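PDB 5V4A: glycosyltransferase (duf1792) from Streptococcus sanguinis, which binds UDP and probably transfers sugar residues from a nucleotide-sugar donor, this chain being the C-terminal GT-D-fold part of a longer glycosyltransferase. Local coordinates for residues Lys179-Ala182 and Ile183-Ala186; Ser226-Glu229 and Trp230-Gly234. All blocks are in the same frame, centred on the assembly; numbering follows the deposited sequence.

Interaction 1. Residues Lys179-Ala182 and Ile183-Ala186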
ATOM      1  N   LYS A 179     -14.833  31.361  -5.484  1.00 19.98           N
ATOM      2  CA  LYS A 179     -15.411  31.120  -4.168  1.00 18.47           C
ATOM      3  C   LYS A 179     -14.378  30.663  -3.134  1.00 14.40           C
ATOM      4  O   LYS A 179     -14.765  30.199  -2.067  1.00 14.13           O
ATOM      5  CB  LYS A 179     -16.535  30.087  -4.280  1.00 22.18           C
ATOM      6  CG  LYS A 179     -17.837  30.680  -4.813  1.00 21.69           C
ATOM      7  CD  LYS A 179     -19.008  29.731  -4.650  1.00 33.55           C
ATOM      8  CE  LYS A 179     -20.286  30.316  -5.263  1.00 41.88           C
ATOM      9  NZ  LYS A 179     -20.706  31.579  -4.589  1.00 47.71           N
ATOM     10  N   LEU A 180     -13.084  30.870  -3.400  1.00 20.09           N
ATOM     11  CA  LEU A 180     -12.027  30.290  -2.565  1.00 19.90           C
ATOM     12  C   LEU A 180     -12.182  30.668  -1.094  1.00 22.77           C
ATOM     13  O   LEU A 180     -12.092  29.808  -0.206  1.00 19.20           O
ATOM     14  CB  LEU A 180     -10.647  30.731  -3.070  1.00 19.13           C
ATOM     15  CG  LEU A 180      -9.454  30.345  -2.180  1.00 25.14           C
ATOM     16  CD1 LEU A 180      -9.246  28.836  -2.178  1.00 17.04           C
ATOM     17  CD2 LEU A 180      -8.180  31.044  -2.630  1.00 25.41           C
ATOM     18  N   GLU A 181     -12.451  31.942  -0.804  1.00 16.67           N
ATOM     19  CA  GLU A 181     -12.478  32.339   0.604  1.00 16.05           C
ATOM     20  C   GLU A 181     -13.679  31.737   1.312  1.00 15.72           C
ATOM     21  O   GLU A 181     -13.583  31.330   2.478  1.00 16.75           O
ATOM     22  CB  GLU A 181     -12.485  33.862   0.746  1.00 26.10           C
ATOM     23  CG  GLU A 181     -11.164  34.534   0.386  1.00 31.99           C
ATOM     24  CD  GLU A 181      -9.987  34.034   1.227  1.00 41.66           C
ATOM     25  OE1 GLU A 181     -10.174  33.765   2.443  1.00 44.46           O
ATOM     26  OE2 GLU A 181      -8.882  33.889   0.661  1.00 43.88           O
ATOM     27  N   ALA A 182     -14.802  31.618   0.606  1.00 16.89           N
ATOM     28  CA  ALA A 182     -15.981  30.978   1.180  1.00 23.01           C
ATOM     29  C   ALA A 182     -15.753  29.491   1.384  1.00 13.81           C
ATOM     30  O   ALA A 182     -16.223  28.918   2.374  1.00 17.15           O
ATOM     31  CB  ALA A 182     -17.201  31.214   0.289  1.00 25.72           C
ATOM     32  N   ILE A 183     -15.033  28.850   0.458  1.00 17.36           N
ATOM     33  CA  ILE A 183     -14.687  27.438   0.633  1.00 15.25           C
ATOM     34  C   ILE A 183     -13.792  27.271   1.854  1.00 15.66           C
ATOM     35  O   ILE A 183     -14.022  26.390   2.684  1.00 14.58           O
ATOM     36  CB  ILE A 183     -14.027  26.877  -0.638  1.00 12.29           C
ATOM     37  CG1 ILE A 183     -15.023  26.863  -1.803  1.00 12.60           C
ATOM     38  CG2 ILE A 183     -13.563  25.437  -0.407  1.00 16.58           C
ATOM     39  CD1 ILE A 183     -14.364  26.717  -3.178  1.00 12.59           C
ATOM     40  N   LYS A 184     -12.770  28.134   1.990  1.00 14.58           N
ATOM     41  CA  LYS A 184     -11.899  28.090   3.166  1.00 18.56           C
ATOM     42  C   LYS A 184     -12.697  28.292   4.443  1.00 15.46           C
ATOM     43  O   LYS A 184     -12.460  27.615   5.453  1.00 12.85           O
ATOM     44  CB  LYS A 184     -10.793  29.143   3.058  1.00 16.81           C
ATOM     45  CG  LYS A 184      -9.610  28.678   2.233  1.00 22.54           C
ATOM     46  CD  LYS A 184      -8.373  29.498   2.467  1.00 27.90           C
ATOM     47  CE  LYS A 184      -8.369  30.757   1.667  1.00 26.45           C
ATOM     48  NZ  LYS A 184      -7.106  31.518   1.888  1.00 22.51           N
ATOM     49  N   GLN A 185     -13.659  29.213   4.416  1.00 16.45           N
ATOM     50  CA  GLN A 185     -14.469  29.440   5.603  1.00 17.93           C
ATOM     51  C   GLN A 185     -15.261  28.193   5.964  1.00 20.42           C
ATOM     52  O   GLN A 185     -15.355  27.823   7.142  1.00 19.70           O
ATOM     53  CB  GLN A 185     -15.396  30.627   5.376  1.00 23.62           C
ATOM     54  CG  GLN A 185     -16.310  30.931   6.530  1.00 35.31           C
ATOM     55  CD  GLN A 185     -16.864  32.332   6.448  1.00 43.08           C
ATOM     56  OE1 GLN A 185     -17.053  32.870   5.355  1.00 48.67           O
ATOM     57  NE2 GLN A 185     -17.121  32.938   7.603  1.00 44.67           N
ATOM     58  N   ALA A 186     -15.793  27.503   4.959  1.00 19.48           N
ATOM     59  CA  ALA A 186     -16.505  26.259   5.225  1.00 16.32           C
ATOM     60  C   ALA A 186     -15.571  25.216   5.810  1.00 11.82           C
ATOM     61  O   ALA A 186     -15.951  24.488   6.729  1.00 13.73           O
ATOM     62  CB  ALA A 186     -17.160  25.734   3.949  1.00 17.98           C
TER
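The end of Lys184 approaches the carboxylate of Glu181 obliquely, from one side of its plane: CE sits 3.6 Å from OE1 and 3.3 Å from OE2, and NZ lies nearer OE2, still off the plane. The resulting salt bridge, Glu181 OE2 to Lys184 NZ at 3.2 Å, joins residues i and i+3 in the first turns of helix 180-190 and is weak as a hydrogen bond. Both chains start beside their own backbone N and run side by side in the same direction; a bend in Glu181 (chi2 -58°) and another in Lys184 (chi3 -82°) bring the two charges together. Glu181 is nevertheless exposed, and the ammonium has a second, stronger partner in Asp210 of helix 201-213, so it is shared between two carboxylates, which probably favours its charged form. Leu180 crosses the same lysine at an angle, its CG 4.0 Å from Lys184 CE, and gives the aliphatic part of the chain an apolar neighbour.

On another side of the turn Ile183 turns back toward the helix start. CG1, placed beside the backbone N, carries CD1 to 3.7 Å from Lys179 O and 4.2 Å from Lys179 CB. Lys179 occupies the N-cap position, and its carbonyl accepts the first i to i+4 bond, from Ile183 N at 2.9 Å; three more follow, ending with Ala186 N to Ala182 O.

The helix packs on its neighbours mainly through apolar groups. Leu180 rests on Thr203 and Val206, and Ile183 and Lys184 on Leu207, all of helix 201-213, while Ile183 meets Cys171 and Ala186 meets Ile169, both of strand 165-171 in the five-stranded parallel sheet.

Interaction 2. Residues Ser226-Glu229 and Trp230-Gly234; sequences SEYE and WFQMG
Tyr228 and Gln232 meet near the C-terminal end of helix 224-233, which closes with a Schellman motif, Gly234 leaving the helix with positive phi and its N bonded back to Phe231 O at 3.0 Å. The tight part lies one turn earlier, where Trp230 packs back on Ser226. Ser226 O accepts the backbone N-H of Trp230 and also lies over one face of the indole, 3.3 Å from CD2, while Ser226 CB makes a CH-pi contact over the six-membered ring, 4.3 Å from its centroid. The buried polar ends are satisfied by other parts of the chain: Trp230 NE1 by Val239, Ser226 OG by Ala247, and Glu227 by Arg116, a UDP-binding residue, and Ile119. Tyr228 CD1 touches Phe231 CD2 at 4.1 Å, and both rings meet Phe131 of helix 127-138.

Gln232 and Met233, by contrast, are exposed. With Gln232 CG beside the backbone N (chi1 -57°), it comes over the centre of the Tyr228 ring, 4.0 Å from its centroid; the bend at chi2 (-96°) then carries the amide across the ring toward the hydroxyl, its plane turned 33° from the ring's. The hydroxyl of Tyr228 is held chiefly by Asp158 and Lys135. A water donates to Gln232 OE1 at 2.7 Å and, more weakly, to Tyr228 OH at 3.3 Å.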
ATOM      1  N   SER A 226     -11.919   8.991 -11.192  1.00 13.81           N
ATOM      2  CA  SER A 226     -12.033   8.494 -12.561  1.00 22.59           C
ATOM      3  C   SER A 226     -11.028   7.382 -12.812  1.00 22.22           C
ATOM      4  O   SER A 226     -11.345   6.377 -13.457  1.00 19.58           O
ATOM      5  CB  SER A 226     -11.822   9.626 -13.569  1.00 23.39           C
ATOM      6  OG  SER A 226     -12.827  10.617 -13.483  1.00 16.71           O
ATOM      7  N   GLU A 227      -9.809   7.536 -12.297  1.00 14.11           N
ATOM      8  CA  GLU A 227      -8.810   6.508 -12.529  1.00 14.21           C
ATOM      9  C   GLU A 227      -9.183   5.222 -11.810  1.00 19.09           C
ATOM     10  O   GLU A 227      -8.942   4.130 -12.334  1.00 17.75           O
ATOM     11  CB  GLU A 227      -7.423   7.004 -12.098  1.00 16.44           C
ATOM     12  CG  GLU A 227      -6.887   8.117 -13.012  1.00 17.64           C
ATOM     13  CD  GLU A 227      -5.882   7.598 -14.017  1.00 17.38           C
ATOM     14  OE1 GLU A 227      -5.689   6.364 -14.065  1.00 14.93           O
ATOM     15  OE2 GLU A 227      -5.289   8.409 -14.763  1.00 16.06           O
ATOM     16  N   TYR A 228      -9.812   5.333 -10.629  1.00 15.71           N
ATOM     17  CA  TYR A 228     -10.251   4.137  -9.915  1.00 19.17           C
ATOM     18  C   TYR A 228     -11.386   3.439 -10.656  1.00 17.87           C
ATOM     19  O   TYR A 228     -11.414   2.209 -10.744  1.00 17.62           O
ATOM     20  CB  TYR A 228     -10.704   4.505  -8.504  1.00 16.11           C
ATOM     21  CG  TYR A 228     -10.887   3.344  -7.552  1.00 19.01           C
ATOM     22  CD1 TYR A 228      -9.814   2.542  -7.188  1.00 14.52           C
ATOM     23  CD2 TYR A 228     -12.131   3.059  -7.010  1.00 18.52           C
ATOM     24  CE1 TYR A 228      -9.972   1.495  -6.289  1.00 16.03           C
ATOM     25  CE2 TYR A 228     -12.300   2.015  -6.110  1.00 18.87           C
ATOM     26  CZ  TYR A 228     -11.216   1.235  -5.759  1.00 19.66           C
ATOM     27  OH  TYR A 228     -11.369   0.182  -4.879  1.00 21.05           O
ATOM     28  N   GLU A 229     -12.336   4.205 -11.189  1.00 14.91           N
ATOM     29  CA  GLU A 229     -13.408   3.587 -11.965  1.00 21.25           C
ATOM     30  C   GLU A 229     -12.848   2.848 -13.171  1.00 26.68           C
ATOM     31  O   GLU A 229     -13.195   1.683 -13.415  1.00 22.54           O
ATOM     32  CB  GLU A 229     -14.419   4.637 -12.398  1.00 14.37           C
ATOM     33  CG  GLU A 229     -15.241   5.196 -11.272  1.00 14.09           C
ATOM     34  CD  GLU A 229     -16.470   4.375 -10.954  1.00 24.51           C
ATOM     35  OE1 GLU A 229     -17.176   4.748  -9.995  1.00 24.87           O
ATOM     36  OE2 GLU A 229     -16.745   3.374 -11.662  1.00 27.38           O
ATOM     37  N   TRP A 230     -11.922   3.483 -13.898  1.00 14.78           N
ATOM     38  CA  TRP A 230     -11.318   2.813 -15.045  1.00 20.62           C
ATOM     39  C   TRP A 230     -10.557   1.564 -14.613  1.00 17.03           C
ATOM     40  O   TRP A 230     -10.628   0.523 -15.283  1.00 15.48           O
ATOM     41  CB  TRP A 230     -10.391   3.770 -15.792  1.00 20.53           C
ATOM     42  CG  TRP A 230     -11.132   4.852 -16.497  1.00 15.65           C
ATOM     43  CD1 TRP A 230     -12.364   4.759 -17.066  1.00 24.55           C
ATOM     44  CD2 TRP A 230     -10.690   6.197 -16.710  1.00 16.56           C
ATOM     45  NE1 TRP A 230     -12.725   5.964 -17.618  1.00 21.33           N
ATOM     46  CE2 TRP A 230     -11.711   6.863 -17.418  1.00 18.03           C
ATOM     47  CE3 TRP A 230      -9.529   6.901 -16.374  1.00 16.23           C
ATOM     48  CZ2 TRP A 230     -11.611   8.203 -17.790  1.00 18.68           C
ATOM     49  CZ3 TRP A 230      -9.430   8.235 -16.746  1.00 19.99           C
ATOM     50  CH2 TRP A 230     -10.465   8.871 -17.448  1.00 20.77           C
ATOM     51  N   PHE A 231      -9.830   1.647 -13.489  1.00 14.74           N
ATOM     52  CA  PHE A 231      -9.118   0.487 -12.956  1.00 14.66           C
ATOM     53  C   PHE A 231     -10.085  -0.650 -12.629  1.00 14.66           C
ATOM     54  O   PHE A 231      -9.863  -1.798 -13.028  1.00 16.65           O
ATOM     55  CB  PHE A 231      -8.295   0.922 -11.726  1.00 14.25           C
ATOM     56  CG  PHE A 231      -7.765  -0.203 -10.886  1.00 15.58           C
ATOM     57  CD1 PHE A 231      -6.741  -1.011 -11.347  1.00 16.15           C
ATOM     58  CD2 PHE A 231      -8.224  -0.387  -9.592  1.00 18.71           C
ATOM     59  CE1 PHE A 231      -6.214  -2.035 -10.546  1.00 23.31           C
ATOM     60  CE2 PHE A 231      -7.695  -1.401  -8.774  1.00 22.19           C
ATOM     61  CZ  PHE A 231      -6.694  -2.225  -9.258  1.00 19.12           C
ATOM     62  N   GLN A 232     -11.193  -0.345 -11.952  1.00 16.50           N
ATOM     63  CA  GLN A 232     -12.098  -1.412 -11.539  1.00 15.02           C
ATOM     64  C   GLN A 232     -12.808  -2.057 -12.724  1.00 18.09           C
ATOM     65  O   GLN A 232     -13.148  -3.241 -12.667  1.00 23.69           O
ATOM     66  CB  GLN A 232     -13.136  -0.883 -10.552  1.00 19.49           C
ATOM     67  CG  GLN A 232     -12.554  -0.243  -9.306  1.00 25.83           C
ATOM     68  CD  GLN A 232     -12.481  -1.190  -8.140  1.00 34.63           C
ATOM     69  OE1 GLN A 232     -11.669  -2.114  -8.127  1.00 43.71           O
ATOM     70  NE2 GLN A 232     -13.334  -0.967  -7.144  1.00 34.25           N
ATOM     71  N   MET A 233     -13.046  -1.300 -13.793  1.00 18.00           N
ATOM     72  CA  MET A 233     -13.671  -1.837 -14.994  1.00 16.54           C
ATOM     73  C   MET A 233     -12.645  -2.475 -15.922  1.00 18.19           C
ATOM     74  O   MET A 233     -13.024  -3.113 -16.909  1.00 18.37           O
ATOM     75  CB  MET A 233     -14.470  -0.716 -15.683  1.00 16.89           C
ATOM     76  CG  MET A 233     -13.734   0.043 -16.729  1.00 25.65           C
ATOM     77  SD  MET A 233     -14.822   1.289 -17.467  1.00 46.72           S
ATOM     78  CE  MET A 233     -15.590   1.913 -15.985  1.00 15.84           C
ATOM     79  N   GLY A 234     -11.356  -2.346 -15.607  1.00 20.44           N
ATOM     80  CA  GLY A 234     -10.318  -2.822 -16.501  1.00 18.09           C
ATOM     81  C   GLY A 234     -10.302  -2.127 -17.843  1.00 23.93           C
ATOM     82  O   GLY A 234      -9.995  -2.766 -18.861  1.00 21.00           O
TER
HETATM   83  O   HOH W   1     -10.320  -2.788  -5.905  1.00 22.12           O

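Interactions 1 and 2 are both helical turns of the same GT-D domain, with their centres 31 Å apart on opposite sides of the chain's centre and nearest atoms about 19 Å apart, so neither touches the other. Each has a side chain in the second shell of the bound nucleotide, not touching it: that of Ile183 in interaction 1 is about 8 Å from UDP, and that of Ser226 in interaction 2 about 6 Å. Residues known to bind UDP lie beside both. Segment 226-234 adjoins the site through a charged contact to Arg116 and beside His223, whereas 179-186 adjoins it through the side chains of Lys179 and Ile183, near Pro172 and Ala176.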